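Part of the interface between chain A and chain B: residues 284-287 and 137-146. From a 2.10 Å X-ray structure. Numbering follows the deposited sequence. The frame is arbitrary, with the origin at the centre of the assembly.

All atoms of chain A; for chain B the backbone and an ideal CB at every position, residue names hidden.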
# COMPACT_ATOMS: atom_id res chain seq x y z
N ARG A 284 8.44 -13.23 -16.27
CA ARG A 284 8.27 -12.28 -17.37
C ARG A 284 7.01 -12.73 -18.10
O ARG A 284 6.91 -13.88 -18.51
CB ARG A 284 9.48 -12.32 -18.29
CG ARG A 284 9.46 -11.30 -19.44
CD ARG A 284 9.63 -9.86 -18.96
NE ARG A 284 9.60 -8.92 -20.08
CZ ARG A 284 8.49 -8.60 -20.75
NH1 ARG A 284 7.31 -9.12 -20.43
NH2 ARG A 284 8.57 -7.76 -21.78
N LEU A 285 6.07 -11.81 -18.29
CA LEU A 285 4.78 -12.13 -18.91
C LEU A 285 4.67 -12.48 -20.39
O LEU A 285 3.70 -13.12 -20.78
CB LEU A 285 3.78 -11.03 -18.58
CG LEU A 285 3.41 -10.93 -17.10
CD1 LEU A 285 2.55 -9.71 -16.87
CD2 LEU A 285 2.68 -12.19 -16.65
N ASN A 286 5.61 -12.07 -21.24
CA ASN A 286 5.50 -12.44 -22.64
C ASN A 286 5.92 -13.91 -22.75
O ASN A 286 6.83 -14.27 -23.49
CB ASN A 286 6.37 -11.54 -23.53
CG ASN A 286 7.82 -11.60 -23.17
OD1 ASN A 286 8.21 -11.30 -22.05
ND2 ASN A 286 8.65 -11.98 -24.14
N ILE A 287 5.21 -14.73 -21.97
CA ILE A 287 5.37 -16.18 -21.83
C ILE A 287 6.32 -16.54 -20.70
O ILE A 287 5.85 -17.19 -19.74
CB ILE A 287 5.86 -16.86 -23.12
CG1 ILE A 287 4.78 -16.80 -24.20
CG2 ILE A 287 6.19 -18.32 -22.82
CD1 ILE A 287 5.13 -17.57 -25.47
N UNK B 137 -4.29 -4.44 -18.49
CA UNK B 137 -3.01 -4.91 -19.01
C UNK B 137 -2.78 -6.36 -18.61
O UNK B 137 -2.47 -7.20 -19.45
CB UNK B 137 -1.86 -4.03 -18.51
N UNK B 138 -2.94 -6.67 -17.33
CA UNK B 138 -2.75 -8.04 -16.85
C UNK B 138 -3.74 -9.00 -17.51
O UNK B 138 -3.41 -10.16 -17.76
CB UNK B 138 -2.90 -8.10 -15.33
N UNK B 139 -4.95 -8.52 -17.79
CA UNK B 139 -5.93 -9.37 -18.47
C UNK B 139 -5.35 -9.83 -19.79
O UNK B 139 -5.29 -11.03 -20.07
CB UNK B 139 -7.25 -8.63 -18.69
N UNK B 140 -4.94 -8.86 -20.60
CA UNK B 140 -4.38 -9.14 -21.91
C UNK B 140 -3.21 -10.11 -21.87
O UNK B 140 -3.05 -10.91 -22.78
CB UNK B 140 -3.94 -7.83 -22.57
N UNK B 141 -2.40 -10.04 -20.82
CA UNK B 141 -1.24 -10.94 -20.69
C UNK B 141 -1.66 -12.32 -20.19
O UNK B 141 -1.27 -13.34 -20.76
CB UNK B 141 -0.20 -10.34 -19.74
N UNK B 142 -2.43 -12.35 -19.11
CA UNK B 142 -2.87 -13.61 -18.52
C UNK B 142 -3.78 -14.45 -19.42
O UNK B 142 -3.70 -15.68 -19.38
CB UNK B 142 -3.60 -13.32 -17.21
N UNK B 143 -4.62 -13.80 -20.21
CA UNK B 143 -5.53 -14.51 -21.11
C UNK B 143 -4.77 -15.37 -22.12
O UNK B 143 -5.31 -16.34 -22.66
CB UNK B 143 -6.43 -13.51 -21.85
N UNK B 144 -3.50 -15.02 -22.36
CA UNK B 144 -2.64 -15.75 -23.29
C UNK B 144 -1.96 -16.96 -22.65
O UNK B 144 -1.37 -17.78 -23.35
CB UNK B 144 -1.58 -14.81 -23.86
N UNK B 145 -2.03 -17.06 -21.32
CA UNK B 145 -1.39 -18.15 -20.60
C UNK B 145 -2.37 -18.98 -19.78
O UNK B 145 -2.09 -20.14 -19.46
CB UNK B 145 -0.30 -17.59 -19.68
N UNK B 146 -3.49 -18.38 -19.43
CA UNK B 146 -4.48 -19.06 -18.62
C UNK B 146 -5.83 -19.23 -19.31
O UNK B 146 -6.18 -18.47 -20.21
CB UNK B 146 -4.67 -18.30 -17.31

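Chain A offers this partner a short, mostly apolar surface. L285(A) points its CB toward chain B and spreads its two methyl groups there, while I287(A), two residues on, has its CA-to-CB bond sideways to chain B. Because the B backbone begins as a helix, the positions that can face this surface recur every three or four residues.

Position 137 has no atom of chain A near its ideal CB, so this contact hardly restricts it; it is T137(B). Positions 139 and 140 are likewise out of reach and could be almost anything a helix tolerates. They are W139(B) and R140(B).

Position 138 sends its CB sideways, and nothing of chain A lies within 5.5 Å of it. A side chain long enough to extend past CB could still approach the methyls of L285(A), which favours leucine, methionine or isoleucine. The residue is L138(B), whose CD2 comes 3.9 Å from CD1 of L285(A).

Position 141 is the most tightly placed. Its ideal CB points toward chain A and stands 4.0 Å from CD1 of L285(A), and its CA is 6.4 Å from that residue's CA. An apolar chain would pack well, but so would a longer polar one whose methylenes cover the leucine. The deposited residue is E141(B). Its OE1 lies 3.5 Å from CB of L285(A) and makes no hydrogen bond across the contact; N of N286(A) is 4.1 Å from that oxygen. The charge is answered within chain B.

Position 142 turns its CB away, so only a chain with some reach could touch chain A, and an apolar one would meet L285(A). L142(B) does so loosely, with CD2 at 4.5 Å from CD2 of L285(A).

Position 143 is out of reach, so this contact sets no demand on it; it is E143(B). At 144 the CB points toward chain A but finds nothing within 5.5 Å, leaving room for a long polar chain. R144(B) does not contact chain A; its NH2 lies 2.5 Å from OE2 of E141(B), a salt bridge that pairs the two side chains.

Position 145 also points toward chain A, though its ideal CB is too far for contact. Its CA is 7.1 Å from that of I287(A), a gap suited to a branched or flexible apolar chain. L145(B) fills it: CD1 is 4.0 Å from O of L285(A), and CD2 is 4.0 Å from CA of I287(A) and 4.4 Å from its CG1. Its CD1 thus lies against L285(A) and its CD2 against I287(A).

Position 146 is out of reach, so many side chains would serve, and W146(B) takes no part in the contact.

Chain B, residues 137-146: TLWRELERLW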
# COMPACT_ATOMS: atom_id res chain seq x y z
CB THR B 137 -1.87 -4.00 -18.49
OG1 THR B 137 -2.11 -2.65 -18.94
CG2 THR B 137 -0.52 -4.46 -19.00
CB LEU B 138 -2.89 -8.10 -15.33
CG LEU B 138 -1.75 -7.45 -14.54
CD1 LEU B 138 -1.77 -7.93 -13.10
CD2 LEU B 138 -0.43 -7.82 -15.17
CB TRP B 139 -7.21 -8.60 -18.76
CG TRP B 139 -8.18 -8.54 -17.63
CD1 TRP B 139 -8.10 -9.18 -16.42
CD2 TRP B 139 -9.41 -7.80 -17.61
NE1 TRP B 139 -9.19 -8.88 -15.65
CE2 TRP B 139 -10.01 -8.03 -16.35
CE3 TRP B 139 -10.05 -6.96 -18.53
CZ2 TRP B 139 -11.24 -7.45 -16.00
CZ3 TRP B 139 -11.26 -6.39 -18.18
CH2 TRP B 139 -11.84 -6.64 -16.92
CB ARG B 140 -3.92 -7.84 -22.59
CG ARG B 140 -3.38 -8.09 -23.99
CD ARG B 140 -2.54 -6.93 -24.52
NE ARG B 140 -3.30 -5.69 -24.65
CZ ARG B 140 -2.88 -4.63 -25.32
NH1 ARG B 140 -1.70 -4.64 -25.94
NH2 ARG B 140 -3.64 -3.54 -25.38
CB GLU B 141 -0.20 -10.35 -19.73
CG GLU B 141 0.37 -9.00 -20.12
CD GLU B 141 1.20 -9.05 -21.39
OE1 GLU B 141 2.14 -9.86 -21.47
OE2 GLU B 141 0.89 -8.26 -22.32
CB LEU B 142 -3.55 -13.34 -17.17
CG LEU B 142 -2.58 -12.80 -16.10
CD1 LEU B 142 -3.32 -12.59 -14.79
CD2 LEU B 142 -1.42 -13.78 -15.92
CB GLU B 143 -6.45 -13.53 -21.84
CG GLU B 143 -5.72 -12.41 -22.59
CD GLU B 143 -6.67 -11.36 -23.16
OE1 GLU B 143 -7.56 -10.90 -22.40
OE2 GLU B 143 -6.53 -10.99 -24.34
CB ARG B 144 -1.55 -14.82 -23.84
CG ARG B 144 -1.93 -14.09 -25.11
CD ARG B 144 -0.84 -13.09 -25.51
NE ARG B 144 -0.67 -12.06 -24.49
CZ ARG B 144 -0.40 -10.78 -24.75
NH1 ARG B 144 -0.26 -10.36 -26.00
NH2 ARG B 144 -0.28 -9.92 -23.75
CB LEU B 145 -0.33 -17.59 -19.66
CG LEU B 145 0.78 -16.70 -20.21
CD1 LEU B 145 1.50 -16.02 -19.06
CD2 LEU B 145 1.74 -17.53 -21.05
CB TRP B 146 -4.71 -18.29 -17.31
CG TRP B 146 -3.52 -18.24 -16.39
CD1 TRP B 146 -2.36 -18.95 -16.51
CD2 TRP B 146 -3.40 -17.47 -15.19
NE1 TRP B 146 -1.53 -18.67 -15.46
CE2 TRP B 146 -2.15 -17.77 -14.63
CE3 TRP B 146 -4.24 -16.56 -14.54
CZ2 TRP B 146 -1.70 -17.18 -13.44
CZ3 TRP B 146 -3.81 -15.98 -13.35
CH2 TRP B 146 -2.55 -16.29 -12.82
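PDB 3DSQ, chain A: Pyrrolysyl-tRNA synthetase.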